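Local coordinates for mandelate racemase/muconate lactonizing protein (PDB 3QPE) that binds D-galacturonic acid on a magnesium ion and, as a member of the enolase superfamily, probably acts on acid sugars through proton abstraction beside the carboxylate, at residues 283-288 / 309-314; 305-310 / 331-336; 232-237 / 259-264. All blocks are in the same frame, centred on the assembly; numbering follows the deposited sequence.

Interaction 1 (283-288 / 309-314); sequences QYDIIW and APHCYG. With DGU (D-galacturonic acid), chain G.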
loop_
_atom_site.group_PDB
_atom_site.type_symbol
_atom_site.label_atom_id
_atom_site.label_comp_id
_atom_site.label_asym_id
_atom_site.label_seq_id
_atom_site.Cartn_x
_atom_site.Cartn_y
_atom_site.Cartn_z
ATOM N N GLN A 283 9.894 3.980 -8.261
ATOM C CA GLN A 283 9.809 2.942 -9.292
ATOM C C GLN A 283 8.410 2.687 -9.895
ATOM O O GLN A 283 8.086 1.555 -10.287
ATOM C CB GLN A 283 10.391 1.638 -8.721
ATOM C CG GLN A 283 11.838 1.785 -8.307
ATOM C CD GLN A 283 12.447 0.468 -7.862
ATOM O OE1 GLN A 283 11.943 -0.184 -6.949
ATOM N NE2 GLN A 283 13.542 0.080 -8.497
ATOM N N TYR A 284 7.596 3.739 -10.006
ATOM C CA TYR A 284 6.306 3.623 -10.684
ATOM C C TYR A 284 6.492 3.064 -12.092
ATOM O O TYR A 284 7.461 3.386 -12.783
ATOM C CB TYR A 284 5.582 4.973 -10.726
ATOM C CG TYR A 284 5.393 5.535 -9.332
ATOM C CD1 TYR A 284 4.337 5.114 -8.532
ATOM C CD2 TYR A 284 6.299 6.439 -8.799
ATOM C CE1 TYR A 284 4.171 5.594 -7.249
ATOM C CE2 TYR A 284 6.141 6.929 -7.501
ATOM C CZ TYR A 284 5.075 6.504 -6.738
ATOM O OH TYR A 284 4.911 6.982 -5.452
ATOM N N ASP A 285 5.541 2.241 -12.511
ATOM C CA ASP A 285 5.639 1.499 -13.769
ATOM C C ASP A 285 5.620 2.408 -15.018
ATOM O O ASP A 285 5.018 3.485 -15.014
ATOM C CB ASP A 285 4.513 0.460 -13.795
ATOM C CG ASP A 285 4.508 -0.380 -15.059
ATOM O OD1 ASP A 285 5.199 -1.430 -15.086
ATOM O OD2 ASP A 285 3.780 -0.016 -15.991
ATOM N N ILE A 286 6.303 1.988 -16.075
ATOM C CA ILE A 286 6.472 2.813 -17.270
ATOM C C ILE A 286 5.193 2.879 -18.141
ATOM O O ILE A 286 5.048 3.773 -18.977
ATOM C CB ILE A 286 7.702 2.328 -18.085
ATOM C CG1 ILE A 286 8.041 3.270 -19.240
ATOM C CG2 ILE A 286 7.519 0.880 -18.533
ATOM C CD1 ILE A 286 8.292 4.709 -18.809
ATOM N N ILE A 287 4.259 1.950 -17.907
ATOM C CA ILE A 287 2.981 1.913 -18.637
ATOM C C ILE A 287 1.830 2.482 -17.809
ATOM O O ILE A 287 1.017 3.237 -18.308
ATOM C CB ILE A 287 2.612 0.468 -19.054
ATOM C CG1 ILE A 287 3.805 -0.213 -19.721
ATOM C CG2 ILE A 287 1.361 0.453 -19.946
ATOM C CD1 ILE A 287 4.265 0.455 -20.998
ATOM N N TRP A 288 1.762 2.091 -16.544
ATOM C CA TRP A 288 0.756 2.593 -15.628
ATOM C C TRP A 288 1.472 3.013 -14.345
ATOM O O TRP A 288 1.951 2.157 -13.594
ATOM C CB TRP A 288 -0.299 1.505 -15.368
ATOM C CG TRP A 288 -1.309 1.909 -14.356
ATOM C CD1 TRP A 288 -2.507 2.511 -14.588
ATOM C CD2 TRP A 288 -1.194 1.774 -12.932
ATOM N NE1 TRP A 288 -3.158 2.750 -13.403
ATOM C CE2 TRP A 288 -2.371 2.312 -12.368
ATOM C CE3 TRP A 288 -0.215 1.244 -12.079
ATOM C CZ2 TRP A 288 -2.597 2.335 -10.988
ATOM C CZ3 TRP A 288 -0.439 1.272 -10.709
ATOM C CH2 TRP A 288 -1.623 1.811 -10.179
ATOM N N ALA A 309 13.533 5.483 -11.437
ATOM C CA ALA A 309 13.830 4.208 -12.077
ATOM C C ALA A 309 12.521 3.517 -12.402
ATOM O O ALA A 309 12.062 2.657 -11.650
ATOM C CB ALA A 309 14.710 3.308 -11.149
ATOM N N PRO A 310 11.893 3.892 -13.532
ATOM C CA PRO A 310 10.580 3.315 -13.842
ATOM C C PRO A 310 10.605 1.788 -13.908
ATOM O O PRO A 310 11.473 1.226 -14.570
ATOM C CB PRO A 310 10.268 3.884 -15.226
ATOM C CG PRO A 310 11.031 5.184 -15.283
ATOM C CD PRO A 310 12.340 4.843 -14.559
ATOM N N HIS A 311 9.646 1.143 -13.240
ATOM C CA HIS A 311 9.497 -0.310 -13.263
ATOM C C HIS A 311 9.047 -0.731 -14.654
ATOM O O HIS A 311 8.189 -0.082 -15.267
ATOM C CB HIS A 311 8.440 -0.743 -12.244
ATOM C CG HIS A 311 8.011 -2.173 -12.376
ATOM N ND1 HIS A 311 7.091 -2.592 -13.315
ATOM C CD2 HIS A 311 8.358 -3.274 -11.670
ATOM C CE1 HIS A 311 6.900 -3.894 -13.192
ATOM N NE2 HIS A 311 7.662 -4.335 -12.206
ATOM N N CYS A 312 9.643 -1.803 -15.161
ATOM C CA CYS A 312 9.188 -2.378 -16.419
ATOM C C CYS A 312 9.431 -3.878 -16.353
ATOM O O CYS A 312 10.562 -4.332 -16.328
ATOM C CB CYS A 312 9.937 -1.774 -17.598
ATOM S SG CYS A 312 9.419 -2.450 -19.191
ATOM N N TYR A 313 8.349 -4.630 -16.288
ATOM C CA TYR A 313 8.427 -6.081 -16.336
ATOM C C TYR A 313 7.043 -6.559 -16.727
ATOM O O TYR A 313 6.044 -6.086 -16.184
ATOM C CB TYR A 313 8.862 -6.683 -14.988
ATOM C CG TYR A 313 9.271 -8.129 -15.159
ATOM C CD1 TYR A 313 10.545 -8.457 -15.595
ATOM C CD2 TYR A 313 8.366 -9.154 -14.947
ATOM C CE1 TYR A 313 10.926 -9.800 -15.791
ATOM C CE2 TYR A 313 8.736 -10.494 -15.135
ATOM C CZ TYR A 313 10.015 -10.803 -15.556
ATOM O OH TYR A 313 10.393 -12.121 -15.751
ATOM N N GLY A 314 6.981 -7.463 -17.700
ATOM C CA GLY A 314 5.712 -7.993 -18.143
ATOM C C GLY A 314 5.223 -7.304 -19.408
ATOM O O GLY A 314 4.180 -7.665 -19.952
HETATM O O1 DGU G . 4.848 -8.601 -12.328
HETATM O O2 DGU G . 6.023 -10.304 -10.409
HETATM O O5 DGU G . 9.258 -6.688 -8.883
HETATM O O6B DGU G . 11.169 -5.078 -10.128
HETATM C C1 DGU G . 5.960 -8.359 -11.842
HETATM C C2 DGU G . 6.852 -9.458 -11.221
HETATM C C3 DGU G . 8.003 -8.889 -10.365
HETATM C C4 DGU G . 8.796 -7.746 -11.044
HETATM C C5 DGU G . 9.842 -7.080 -10.136
HETATM C C6 DGU G . 10.583 -5.924 -10.845
HETATM O O3 DGU G . 8.916 -9.944 -10.036
HETATM O O4 DGU G . 7.888 -6.724 -11.454
HETATM O O6A DGU G . 10.547 -5.930 -12.095
HETATM O O HOH W 1 5.832 -2.971 -17.252
#

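Interaction 2 (305-310 / 331-336); sequences GLRSAP and NFEFVE. With DGU (D-galacturonic acid), chain G.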
loop_
_atom_site.group_PDB
_atom_site.type_symbol
_atom_site.label_atom_id
_atom_site.label_comp_id
_atom_site.label_asym_id
_atom_site.label_seq_id
_atom_site.Cartn_x
_atom_site.Cartn_y
_atom_site.Cartn_z
ATOM N N GLY A 305 15.996 16.213 -5.689
ATOM C CA GLY A 305 17.218 15.422 -5.744
ATOM C C GLY A 305 16.954 13.937 -5.583
ATOM O O GLY A 305 17.828 13.175 -5.158
ATOM N N LEU A 306 15.743 13.518 -5.929
ATOM C CA LEU A 306 15.378 12.108 -5.873
ATOM C C LEU A 306 15.546 11.448 -7.247
ATOM O O LEU A 306 15.559 12.133 -8.276
ATOM C CB LEU A 306 13.942 11.951 -5.364
ATOM C CG LEU A 306 13.701 12.397 -3.912
ATOM C CD1 LEU A 306 12.202 12.502 -3.615
ATOM C CD2 LEU A 306 14.392 11.435 -2.921
ATOM N N ARG A 307 15.658 10.120 -7.250
ATOM C CA ARG A 307 16.010 9.361 -8.450
ATOM C C ARG A 307 14.808 8.631 -9.048
ATOM O O ARG A 307 13.923 8.163 -8.321
ATOM C CB ARG A 307 17.103 8.334 -8.109
ATOM C CG ARG A 307 18.347 8.953 -7.494
ATOM C CD ARG A 307 19.186 7.909 -6.767
ATOM N NE ARG A 307 20.308 8.511 -6.064
ATOM C CZ ARG A 307 21.519 8.633 -6.584
ATOM N NH1 ARG A 307 21.754 8.186 -7.815
ATOM N NH2 ARG A 307 22.492 9.197 -5.876
ATOM N N SER A 308 14.805 8.518 -10.374
ATOM C CA SER A 308 13.720 7.897 -11.108
ATOM C C SER A 308 14.226 6.578 -11.722
ATOM O O SER A 308 15.242 6.556 -12.415
ATOM C CB SER A 308 13.242 8.837 -12.213
ATOM O OG SER A 308 12.674 10.031 -11.689
ATOM N N ALA A 309 13.533 5.483 -11.437
ATOM C CA ALA A 309 13.830 4.208 -12.077
ATOM C C ALA A 309 12.521 3.517 -12.402
ATOM O O ALA A 309 12.062 2.657 -11.650
ATOM C CB ALA A 309 14.710 3.308 -11.149
ATOM N N PRO A 310 11.893 3.892 -13.532
ATOM C CA PRO A 310 10.580 3.315 -13.842
ATOM C C PRO A 310 10.605 1.788 -13.908
ATOM O O PRO A 310 11.473 1.226 -14.570
ATOM C CB PRO A 310 10.268 3.884 -15.226
ATOM C CG PRO A 310 11.031 5.184 -15.283
ATOM C CD PRO A 310 12.340 4.843 -14.559
ATOM N N ASN A 331 17.609 12.904 -13.042
ATOM C CA ASN A 331 18.117 11.791 -12.238
ATOM C C ASN A 331 17.564 10.434 -12.673
ATOM O O ASN A 331 17.159 9.634 -11.834
ATOM C CB ASN A 331 17.860 11.999 -10.739
ATOM C CG ASN A 331 18.456 13.285 -10.220
ATOM O OD1 ASN A 331 19.500 13.736 -10.694
ATOM N ND2 ASN A 331 17.791 13.891 -9.235
ATOM N N PHE A 332 17.528 10.197 -13.986
ATOM C CA PHE A 332 17.144 8.899 -14.514
ATOM C C PHE A 332 18.199 7.856 -14.160
ATOM O O PHE A 332 19.378 8.044 -14.433
ATOM C CB PHE A 332 16.946 8.956 -16.042
ATOM C CG PHE A 332 16.302 7.724 -16.609
ATOM C CD1 PHE A 332 17.069 6.627 -16.961
ATOM C CD2 PHE A 332 14.928 7.659 -16.788
ATOM C CE1 PHE A 332 16.477 5.484 -17.466
ATOM C CE2 PHE A 332 14.327 6.512 -17.291
ATOM C CZ PHE A 332 15.105 5.435 -17.643
ATOM N N GLU A 333 17.777 6.746 -13.564
ATOM C CA GLU A 333 18.725 5.720 -13.127
ATOM C C GLU A 333 19.068 4.667 -14.200
ATOM O O GLU A 333 20.177 4.642 -14.723
ATOM C CB GLU A 333 18.214 5.016 -11.860
ATOM C CG GLU A 333 18.290 5.866 -10.588
ATOM C CD GLU A 333 19.715 6.097 -10.120
ATOM O OE1 GLU A 333 20.454 5.107 -9.942
ATOM O OE2 GLU A 333 20.112 7.265 -9.953
ATOM N N PHE A 334 18.112 3.799 -14.503
ATOM C CA PHE A 334 18.341 2.679 -15.418
ATOM C C PHE A 334 17.134 2.344 -16.246
ATOM O O PHE A 334 16.002 2.510 -15.796
ATOM C CB PHE A 334 18.616 1.400 -14.624
ATOM C CG PHE A 334 19.967 1.331 -14.013
ATOM C CD1 PHE A 334 21.077 1.068 -14.797
ATOM C CD2 PHE A 334 20.126 1.465 -12.645
ATOM C CE1 PHE A 334 22.327 0.974 -14.232
ATOM C CE2 PHE A 334 21.369 1.365 -12.069
ATOM C CZ PHE A 334 22.475 1.123 -12.861
ATOM N N VAL A 335 17.375 1.800 -17.436
ATOM C CA VAL A 335 16.358 1.043 -18.144
ATOM C C VAL A 335 16.319 -0.366 -17.556
ATOM O O VAL A 335 17.333 -1.074 -17.549
ATOM C CB VAL A 335 16.644 0.992 -19.664
ATOM C CG1 VAL A 335 15.735 -0.020 -20.340
ATOM C CG2 VAL A 335 16.449 2.367 -20.288
ATOM N N GLU A 336 15.168 -0.782 -17.038
ATOM C CA GLU A 336 15.032 -2.153 -16.549
ATOM C C GLU A 336 14.899 -3.116 -17.746
ATOM O O GLU A 336 13.909 -3.072 -18.475
ATOM C CB GLU A 336 13.834 -2.295 -15.597
ATOM C CG GLU A 336 13.764 -3.665 -14.932
ATOM C CD GLU A 336 12.676 -3.778 -13.878
ATOM O OE1 GLU A 336 11.914 -2.806 -13.694
ATOM O OE2 GLU A 336 12.591 -4.842 -13.220
HETATM O O1 DGU G . 4.848 -8.601 -12.328
HETATM O O2 DGU G . 6.023 -10.304 -10.409
HETATM O O5 DGU G . 9.258 -6.688 -8.883
HETATM O O6B DGU G . 11.169 -5.078 -10.128
HETATM C C1 DGU G . 5.960 -8.359 -11.842
HETATM C C2 DGU G . 6.852 -9.458 -11.221
HETATM C C3 DGU G . 8.003 -8.889 -10.365
HETATM C C4 DGU G . 8.796 -7.746 -11.044
HETATM C C5 DGU G . 9.842 -7.080 -10.136
HETATM C C6 DGU G . 10.583 -5.924 -10.845
HETATM O O3 DGU G . 8.916 -9.944 -10.036
HETATM O O4 DGU G . 7.888 -6.724 -11.454
HETATM O O6A DGU G . 10.547 -5.930 -12.095
HETATM O O HOH W 2 12.770 0.940 -16.880
HETATM O O HOH W 3 14.148 1.498 -13.958
#

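Interaction 3 (232-237 / 259-264); sequences LEEAFH and IADGEG. With MG (magnesium ion), chain E; MG (magnesium ion), chain F; DGU (D-galacturonic acid), chain G.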
loop_
_atom_site.group_PDB
_atom_site.type_symbol
_atom_site.label_atom_id
_atom_site.label_comp_id
_atom_site.label_asym_id
_atom_site.label_seq_id
_atom_site.Cartn_x
_atom_site.Cartn_y
_atom_site.Cartn_z
ATOM N N LEU A 232 18.580 -1.408 -2.698
ATOM C CA LEU A 232 17.706 -2.386 -2.090
ATOM C C LEU A 232 16.276 -2.037 -2.435
ATOM O O LEU A 232 15.788 -0.975 -2.049
ATOM C CB LEU A 232 17.887 -2.374 -0.564
ATOM C CG LEU A 232 16.926 -3.240 0.253
ATOM C CD1 LEU A 232 17.073 -4.762 -0.030
ATOM C CD2 LEU A 232 17.098 -2.935 1.745
ATOM N N GLU A 233 15.607 -2.942 -3.152
ATOM C CA GLU A 233 14.275 -2.703 -3.703
ATOM C C GLU A 233 13.204 -3.536 -2.994
ATOM O O GLU A 233 13.330 -4.750 -2.878
ATOM C CB GLU A 233 14.290 -3.007 -5.209
ATOM C CG GLU A 233 12.919 -3.137 -5.857
ATOM C CD GLU A 233 12.995 -3.126 -7.374
ATOM O OE1 GLU A 233 14.060 -2.824 -7.947
ATOM O OE2 GLU A 233 11.971 -3.381 -8.001
ATOM N N GLU A 234 12.164 -2.875 -2.505
ATOM C CA GLU A 234 11.048 -3.551 -1.847
ATOM C C GLU A 234 11.455 -4.624 -0.823
ATOM O O GLU A 234 10.988 -5.756 -0.887
ATOM C CB GLU A 234 10.086 -4.149 -2.877
ATOM C CG GLU A 234 9.412 -3.107 -3.774
ATOM C CD GLU A 234 8.011 -3.535 -4.224
ATOM O OE1 GLU A 234 7.856 -4.584 -4.873
ATOM O OE2 GLU A 234 7.043 -2.824 -3.934
ATOM N N ALA A 235 12.299 -4.254 0.134
ATOM C CA ALA A 235 12.655 -5.181 1.208
ATOM C C ALA A 235 11.382 -5.677 1.889
ATOM O O ALA A 235 11.242 -6.850 2.199
ATOM C CB ALA A 235 13.570 -4.491 2.223
ATOM N N PHE A 236 10.444 -4.755 2.101
ATOM C CA PHE A 236 9.184 -5.030 2.784
ATOM C C PHE A 236 8.233 -3.904 2.360
ATOM O O PHE A 236 8.676 -2.884 1.818
ATOM C CB PHE A 236 9.386 -5.028 4.308
ATOM C CG PHE A 236 10.323 -3.962 4.780
ATOM C CD1 PHE A 236 11.606 -4.279 5.183
ATOM C CD2 PHE A 236 9.938 -2.630 4.777
ATOM C CE1 PHE A 236 12.489 -3.296 5.596
ATOM C CE2 PHE A 236 10.814 -1.649 5.188
ATOM C CZ PHE A 236 12.086 -1.975 5.602
ATOM N N HIS A 237 6.932 -4.079 2.549
ATOM C CA HIS A 237 6.031 -3.053 2.050
ATOM C C HIS A 237 6.389 -1.710 2.686
ATOM O O HIS A 237 6.575 -1.630 3.897
ATOM C CB HIS A 237 4.569 -3.384 2.323
ATOM C CG HIS A 237 3.635 -2.352 1.783
ATOM N ND1 HIS A 237 3.581 -2.039 0.444
ATOM C CD2 HIS A 237 2.768 -1.516 2.403
ATOM C CE1 HIS A 237 2.697 -1.074 0.255
ATOM N NE2 HIS A 237 2.192 -0.736 1.430
ATOM N N ILE A 259 17.683 3.118 -1.226
ATOM C CA ILE A 259 16.406 2.453 -1.009
ATOM C C ILE A 259 15.488 2.714 -2.204
ATOM O O ILE A 259 15.183 3.866 -2.519
ATOM C CB ILE A 259 15.742 2.976 0.278
ATOM C CG1 ILE A 259 16.641 2.675 1.478
ATOM C CG2 ILE A 259 14.376 2.342 0.469
ATOM C CD1 ILE A 259 16.989 1.229 1.591
ATOM N N ALA A 260 15.063 1.644 -2.870
ATOM C CA ALA A 260 14.190 1.760 -4.037
ATOM C C ALA A 260 12.818 1.148 -3.742
ATOM O O ALA A 260 12.715 0.114 -3.089
ATOM C CB ALA A 260 14.833 1.057 -5.236
ATOM N N ASP A 261 11.760 1.778 -4.236
ATOM C CA ASP A 261 10.410 1.294 -3.983
ATOM C C ASP A 261 9.411 2.003 -4.913
ATOM O O ASP A 261 9.791 2.917 -5.609
ATOM C CB ASP A 261 10.049 1.488 -2.511
ATOM C CG ASP A 261 9.181 0.367 -1.984
ATOM O OD1 ASP A 261 8.345 -0.125 -2.765
ATOM O OD2 ASP A 261 9.343 -0.038 -0.814
ATOM N N GLY A 262 8.163 1.540 -4.954
ATOM C CA GLY A 262 7.116 2.260 -5.668
ATOM C C GLY A 262 6.302 1.485 -6.695
ATOM O O GLY A 262 5.300 1.989 -7.186
ATOM N N GLU A 263 6.715 0.268 -7.045
ATOM C CA GLU A 263 5.927 -0.510 -8.019
ATOM C C GLU A 263 4.592 -0.993 -7.435
ATOM O O GLU A 263 4.408 -1.036 -6.209
ATOM C CB GLU A 263 6.737 -1.704 -8.565
ATOM C CG GLU A 263 6.809 -2.876 -7.614
ATOM C CD GLU A 263 7.740 -3.966 -8.119
ATOM O OE1 GLU A 263 7.290 -5.127 -8.253
ATOM O OE2 GLU A 263 8.915 -3.642 -8.396
ATOM N N GLY A 264 3.651 -1.327 -8.319
ATOM C CA GLY A 264 2.366 -1.876 -7.914
ATOM C C GLY A 264 1.500 -0.919 -7.111
ATOM O O GLY A 264 1.443 0.273 -7.404
HETATM MG MG MG E . 10.631 -4.972 -7.991
HETATM MG MG MG F . 6.582 -1.356 -2.398
HETATM O O1 DGU G . 4.848 -8.601 -12.328
HETATM O O2 DGU G . 6.023 -10.304 -10.409
HETATM O O5 DGU G . 9.258 -6.688 -8.883
HETATM O O6B DGU G . 11.169 -5.078 -10.128
HETATM C C1 DGU G . 5.960 -8.359 -11.842
HETATM C C2 DGU G . 6.852 -9.458 -11.221
HETATM C C3 DGU G . 8.003 -8.889 -10.365
HETATM C C4 DGU G . 8.796 -7.746 -11.044
HETATM C C5 DGU G . 9.842 -7.080 -10.136
HETATM C C6 DGU G . 10.583 -5.924 -10.845
HETATM O O3 DGU G . 8.916 -9.944 -10.036
HETATM O O4 DGU G . 7.888 -6.724 -11.454
HETATM O O6A DGU G . 10.547 -5.930 -12.095
HETATM O O HOH W 4 4.584 -3.678 -4.797
HETATM O O HOH W 5 7.658 -2.321 -0.748
HETATM O O HOH W 6 4.678 -2.535 -1.900
HETATM O O HOH W 7 5.502 -0.043 -3.794
HETATM O O HOH W 8 9.733 -5.403 -6.038
#

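Interaction 1 (283-288 / 309-314)
Gln283 and Ala309 begin a contact between two loops that leave neighbouring parallel strands of the enolase-superfamily barrel, at the end where this family carries its active site. The backbone of Gln283 lies against a carbonyl, its CA 3.3 Å from O of Ala309 in a CA-H...O contact, while its amide NE2 reaches Glu233. At Tyr284 the side chain turns away and the main chain takes over: O of Tyr284 accepts a hydrogen bond from N of His311 at 3.2 Å. Because CG of Asp285 lies opposite the backbone N (chi1 -180°), OD1 arrives at the edge of the imidazole and accepts from ND1 of His311 at 2.8 Å through its anti lone pair, in the ring plane although the carboxylate is turned 44° from it. OD2 accepts from N of Ile287, an Asx turn, and from N of Trp288, which completes an Asx motif; together they fix the rotation of the carboxylate, and the short, two-oxygen side chain of aspartate suits both tasks. Ile286 returns to backbone pairing, its N donating to O of His311 at 2.9 Å, and its branched side chain fills the apolar side, CG2 resting 3.7 Å from CB of Cys312 and CB facing the Pro310 ring. With ND1 of His311 occupied, NE2 makes a nearly straight hydrogen bond of 2.5 Å to O4 of D-galacturonic acid.

Interaction 2 (305-310 / 331-336)
Arg307 reaches along Glu333 where strand 307-308 comes beside the chain leading into strand 335-337, the two last strands of the (beta/alpha)7-beta barrel typical of this superfamily. CG of Arg307 lies anti to its carbonyl carbon (chi1 -56°), and the chain then runs extended to NE. CB sits 3.7 Å from CG of Glu333; CG and CD of Arg307 pass alongside OE2; NE and CZ stand further off, and NH1 ends 2.8 Å from OE2 of Glu333 in a salt bridge. OE2 lies at the edge of the guanidinium, near its plane, and is met on its syn side but tilted 33° from the carboxylate plane, with the two flat groups 71° apart. The bend of Glu333 at chi2 folds its carboxylate back over the arginine stem, while OE1 is held by Tyr230. Replacing this arginine by alanine removes everything beyond CB, which is likely to leave OE2 of Glu333 without its positive mate.

The backbones meet at one bridge: N of Ser308 donates to O of Asn331 at 3.0 Å, and N of Glu333 to O of Ser308 at 2.8 Å. Asn331 extends this pairing with its side chain, ND2 standing in for a backbone donor to O of Leu306 at 3.0 Å. Beyond the bridge Pro310, which lacks an N-H, crosses Phe332 at about a right angle, CD 3.8 Å from CE2 of Phe332, and the strands part; two waters on O of Pro310 span the gap to O of Phe334 and N of Glu336. OE2 of Glu336 forms a salt bridge with Lys168 and a hydrogen bond with Thr133, and lies 2.6 Å from O6A of the ligand. Buried Glu333 spends one oxygen on a cation and the other on a hydroxyl, which would probably keep it ionised.

Interaction 3 (232-237 / 259-264)
CG of Glu233 stands anti to its backbone N (chi1 166°), whereas CG of Glu263 sits between backbone N and carbonyl carbon (chi1 78°), and from these different starts two extended chains bring their carboxylates to one magnesium ion. OE2 of Glu233 binds it at 2.1 Å and OE2 of Glu263 at 2.2 Å; the ligand chelates it through O5 and O6B, and water 8 and Asp207 complete the shell. The metal explains why these two OE2 atoms tolerate a separation of 3.1 Å, while OE1 of Glu233 is salt-bridged to Lys168.

The two backbones are the adjacent parallel strands of a beta-alpha-beta unit, strand 229-233, helix 240-253 and strand 258-261, within the barrel. N of Ala260 donates to O of Leu232 at 2.8 Å, and N of Glu234 to O of Ala260; the small Ala260 packs beside CB of Glu233, on the side of the sheet facing the metal site, while Leu232 and Ile259 lie side by side on the other, against helix 240-253.

A second magnesium ion sits just past the strand ends. OE2 of Glu234 and OD1 of Asp261, each 2.2 Å away, bind it from carboxylates turned 89° to each other, with Glu238 and waters 5, 6 and 7 filling the remaining places. Asp261 OD1 also accepts from N of Gly262, and Tyr243 holds OD2. Between the metals the carboxylates of Glu234 and Glu263 stack, OE1 to OE1 3.5 Å, a like-charge approach the cations probably offset. ND1 of His237 meets water 6, and its ring stacks on His237 of the second subunit.

All three interactions lie along or just past neighbouring barrel strands and touch the same D-galacturonic acid: interaction 1 through the ligand's O4, interaction 2 at its carboxylate, and interaction 3 through a magnesium ion that the ligand chelates. Interactions 1 and 2 share Ala309 and Pro310 and are joined where N of Cys312 lies 2.9 Å from OE1 of Glu336, probably a hydrogen bond. Interaction 1 also reaches interaction 3: NE2 of Gln283 is 3.0 Å from OE1 of Glu233, and CD2 of His311 packs 3.3 Å from OE2 of Glu263. Interactions 2 and 3 do not touch, their nearest atoms being about 5 Å apart; interaction 1 is the one that touches both.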